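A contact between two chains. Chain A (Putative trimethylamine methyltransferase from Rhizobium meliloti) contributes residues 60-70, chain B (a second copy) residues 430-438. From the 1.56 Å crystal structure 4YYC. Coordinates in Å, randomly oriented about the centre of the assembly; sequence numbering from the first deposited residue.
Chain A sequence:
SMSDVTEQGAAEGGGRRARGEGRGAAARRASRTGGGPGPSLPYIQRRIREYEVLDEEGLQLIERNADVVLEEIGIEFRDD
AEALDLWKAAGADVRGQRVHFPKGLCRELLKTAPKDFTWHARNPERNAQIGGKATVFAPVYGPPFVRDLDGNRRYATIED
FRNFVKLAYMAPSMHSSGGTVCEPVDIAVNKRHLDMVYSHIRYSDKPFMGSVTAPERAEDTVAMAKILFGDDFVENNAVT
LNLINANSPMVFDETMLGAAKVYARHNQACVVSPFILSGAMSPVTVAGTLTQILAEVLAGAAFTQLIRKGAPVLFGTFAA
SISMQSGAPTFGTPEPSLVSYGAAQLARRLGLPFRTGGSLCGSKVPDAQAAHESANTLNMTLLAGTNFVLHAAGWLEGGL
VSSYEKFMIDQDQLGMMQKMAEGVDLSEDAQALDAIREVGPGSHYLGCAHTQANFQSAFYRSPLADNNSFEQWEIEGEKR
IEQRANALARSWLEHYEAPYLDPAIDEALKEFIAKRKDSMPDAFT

Chain A 60-70: QLIERNADVVL
Chain B (430-438) AQALDAIRE

Residues 60-70 of chain A lie within one continuous α-helix that extends beyond both ends of the stretch, with phi/psi values near -62/-42 and hydrogen bonds from the N of each residue to the O four residues earlier, running from Arg A64 N to Gln A60 O (2.9 Å) through Asp A67 N to Glu A63 O (3.1 Å) to Leu A70 N to Ala A66 O (3.0 Å). The chain B stretch is broken. A helix ends at Gln B431 (-60/-31), Ala B432 turns to positive phi (64/31), and a new helix runs from Leu B433 onward, with Ala B432 at its N-cap position. This second helix runs nearly parallel to the chain A helix, at a signed crossing angle of -21° and a closest axial approach of 11.3 Å. The register places Asn A65 CA 7.8 Å from Leu B433 CA and Val A69 CA 7.9 Å from Ile B436 CA.

The polar centre is Asn A65, which points toward chain B (chi1 -73°, chi2 0°). Its ND2 donates to Gln B431 OE1 at 2.9 Å with an N-H...O angle of 162°, and also to a water 2.8 Å away. That water donates to Gln B431 O at 2.8 Å, so the one amide nitrogen reaches both the side chain and the backbone of Gln B431 (m, t, chi3 54°). Leu A61 (t, p) starts sideways, but its end approaches, with CD1 3.5 Å from Gln B431 OE1.

Farther along, Val A69 (chi1 t) forms an apolar cluster with Leu B433 and Ile B436: its CG2 lies 4.2 Å from Leu B433 CD2 and 4.1 Å from Ile B436 CG2 (m, t). Apolar groups also pack against polar ones. Leu B433 (m, t) sets CD1 3.8 Å from Asn A65 CG, and Arg B437 (m, t, t, chi4 106°) extends until NH2 is 3.9 Å from Val A68 CG1 (chi1 t), while its NH1 forms a salt bridge with Asp B434 OD1 at 3.3 Å, a weak hydrogen bond.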

# COMPACT_ATOMS: atom_id res chain seq x y z
N GLN A 60 4.02 22.69 -13.31
CA GLN A 60 4.34 24.09 -13.59
C GLN A 60 3.59 25.07 -12.70
O GLN A 60 4.12 26.10 -12.31
CB GLN A 60 4.06 24.39 -15.07
CG GLN A 60 5.11 23.77 -15.97
CD GLN A 60 4.92 24.19 -17.43
OE1 GLN A 60 4.51 25.29 -17.71
NE2 GLN A 60 5.22 23.30 -18.34
N LEU A 61 2.35 24.75 -12.38
CA LEU A 61 1.54 25.59 -11.52
C LEU A 61 2.12 25.70 -10.12
O LEU A 61 2.25 26.79 -9.57
CB LEU A 61 0.12 25.03 -11.49
CG LEU A 61 -0.87 25.71 -10.56
CD1 LEU A 61 -1.06 27.15 -10.95
CD2 LEU A 61 -2.21 24.96 -10.69
N ILE A 62 2.45 24.54 -9.55
CA ILE A 62 3.05 24.50 -8.21
C ILE A 62 4.41 25.22 -8.22
O ILE A 62 4.70 25.99 -7.32
CB ILE A 62 3.20 23.07 -7.68
CG1 ILE A 62 1.84 22.36 -7.59
CG2 ILE A 62 3.87 23.08 -6.31
CD1 ILE A 62 0.82 23.07 -6.73
N GLU A 63 5.22 24.98 -9.24
CA GLU A 63 6.54 25.62 -9.34
C GLU A 63 6.41 27.15 -9.44
O GLU A 63 7.10 27.90 -8.76
CB GLU A 63 7.33 25.02 -10.52
CG GLU A 63 7.77 23.58 -10.26
CD GLU A 63 8.28 22.83 -11.46
OE1 GLU A 63 7.91 23.17 -12.61
OE2 GLU A 63 8.98 21.82 -11.27
N ARG A 64 5.47 27.62 -10.25
CA ARG A 64 5.24 29.03 -10.40
C ARG A 64 4.76 29.66 -9.09
O ARG A 64 5.25 30.71 -8.66
CB ARG A 64 4.17 29.24 -11.48
CG ARG A 64 4.00 30.62 -12.00
CD ARG A 64 3.27 30.60 -13.34
NE ARG A 64 2.04 29.82 -13.35
CZ ARG A 64 1.78 28.73 -14.09
NH1 ARG A 64 2.64 28.23 -14.96
NH2 ARG A 64 0.60 28.16 -13.96
N ASN A 65 3.82 28.99 -8.43
CA ASN A 65 3.30 29.47 -7.17
C ASN A 65 4.35 29.49 -6.06
O ASN A 65 4.36 30.40 -5.22
CB ASN A 65 2.06 28.64 -6.73
CG ASN A 65 0.83 28.96 -7.57
OD1 ASN A 65 0.86 29.80 -8.47
ND2 ASN A 65 -0.30 28.28 -7.26
N ALA A 66 5.25 28.51 -6.04
CA ALA A 66 6.34 28.56 -5.07
C ALA A 66 7.27 29.73 -5.28
O ALA A 66 7.72 30.33 -4.34
CB ALA A 66 7.10 27.25 -5.04
N ASP A 67 7.53 30.08 -6.53
CA ASP A 67 8.36 31.25 -6.79
C ASP A 67 7.68 32.54 -6.36
O ASP A 67 8.33 33.44 -5.86
CB ASP A 67 8.70 31.36 -8.26
CG ASP A 67 9.61 30.25 -8.75
OD1 ASP A 67 10.36 29.62 -7.97
OD2 ASP A 67 9.55 30.05 -9.96
N VAL A 68 6.37 32.62 -6.54
CA VAL A 68 5.60 33.73 -5.98
C VAL A 68 5.73 33.85 -4.47
O VAL A 68 6.00 34.91 -3.93
CB VAL A 68 4.11 33.61 -6.36
CG1 VAL A 68 3.27 34.62 -5.60
CG2 VAL A 68 3.97 33.82 -7.87
N VAL A 69 5.53 32.76 -3.75
CA VAL A 69 5.69 32.76 -2.29
C VAL A 69 7.09 33.27 -1.90
O VAL A 69 7.23 34.11 -1.00
CB VAL A 69 5.46 31.34 -1.75
CG1 VAL A 69 5.92 31.21 -0.29
CG2 VAL A 69 3.99 30.95 -1.91
N LEU A 70 8.11 32.74 -2.57
CA LEU A 70 9.49 33.09 -2.23
C LEU A 70 9.80 34.57 -2.43
O LEU A 70 10.61 35.14 -1.70
CB LEU A 70 10.49 32.26 -3.03
CG LEU A 70 10.67 30.81 -2.57
CD1 LEU A 70 11.58 30.08 -3.55
CD2 LEU A 70 11.24 30.71 -1.17
N ALA B 430 -7.86 25.49 -3.85
CA ALA B 430 -6.91 24.46 -3.43
C ALA B 430 -5.45 24.96 -3.45
O ALA B 430 -4.63 24.55 -2.62
CB ALA B 430 -7.07 23.21 -4.30
N GLN B 431 -5.14 25.84 -4.39
CA GLN B 431 -3.80 26.43 -4.45
C GLN B 431 -3.43 27.20 -3.16
O GLN B 431 -2.27 27.29 -2.80
CB GLN B 431 -3.65 27.31 -5.67
CG GLN B 431 -3.58 26.53 -6.97
CD GLN B 431 -3.74 27.44 -8.18
OE1 GLN B 431 -3.01 28.41 -8.33
NE2 GLN B 431 -4.68 27.11 -9.06
N ALA B 432 -4.43 27.79 -2.51
CA ALA B 432 -4.30 28.33 -1.17
C ALA B 432 -3.35 29.49 -1.05
O ALA B 432 -2.79 29.69 0.01
CB ALA B 432 -3.91 27.21 -0.19
N LEU B 433 -3.18 30.31 -2.10
CA LEU B 433 -2.18 31.35 -2.02
C LEU B 433 -2.54 32.43 -1.01
O LEU B 433 -1.67 32.94 -0.33
CB LEU B 433 -1.91 31.97 -3.39
CG LEU B 433 -1.14 31.05 -4.34
CD1 LEU B 433 -0.88 31.75 -5.68
CD2 LEU B 433 0.17 30.61 -3.70
N ASP B 434 -3.82 32.77 -0.94
CA ASP B 434 -4.27 33.77 0.04
C ASP B 434 -4.08 33.29 1.49
O ASP B 434 -3.74 34.10 2.35
CB ASP B 434 -5.73 34.17 -0.24
CG ASP B 434 -5.87 34.97 -1.55
OD1 ASP B 434 -4.92 35.72 -1.92
OD2 ASP B 434 -6.93 34.83 -2.20
N ALA B 435 -4.29 31.99 1.75
CA ALA B 435 -4.03 31.42 3.07
C ALA B 435 -2.55 31.48 3.42
O ALA B 435 -2.19 31.90 4.51
CB ALA B 435 -4.52 29.98 3.15
N ILE B 436 -1.68 31.14 2.46
CA ILE B 436 -0.22 31.23 2.68
C ILE B 436 0.19 32.69 3.01
O ILE B 436 0.96 32.95 3.94
CB ILE B 436 0.58 30.64 1.49
CG1 ILE B 436 0.24 29.15 1.30
CG2 ILE B 436 2.08 30.82 1.72
CD1 ILE B 436 0.87 28.52 0.09
N ARG B 437 -0.38 33.64 2.27
CA ARG B 437 -0.12 35.06 2.52
C ARG B 437 -0.61 35.55 3.88
O ARG B 437 0.09 36.29 4.58
CB ARG B 437 -0.84 35.91 1.48
CG ARG B 437 -0.30 35.76 0.08
CD ARG B 437 -1.07 36.68 -0.86
NE ARG B 437 -0.38 36.73 -2.15
CZ ARG B 437 -0.78 36.15 -3.28
NH1 ARG B 437 -1.94 35.45 -3.36
NH2 ARG B 437 -0.02 36.29 -4.37
N GLU B 438 -1.84 35.18 4.23
CA GLU B 438 -2.47 35.69 5.45
C GLU B 438 -1.83 35.08 6.69
O GLU B 438 -1.64 35.76 7.70
CB GLU B 438 -3.99 35.42 5.44
O HOH W 1 -0.40 26.78 -4.87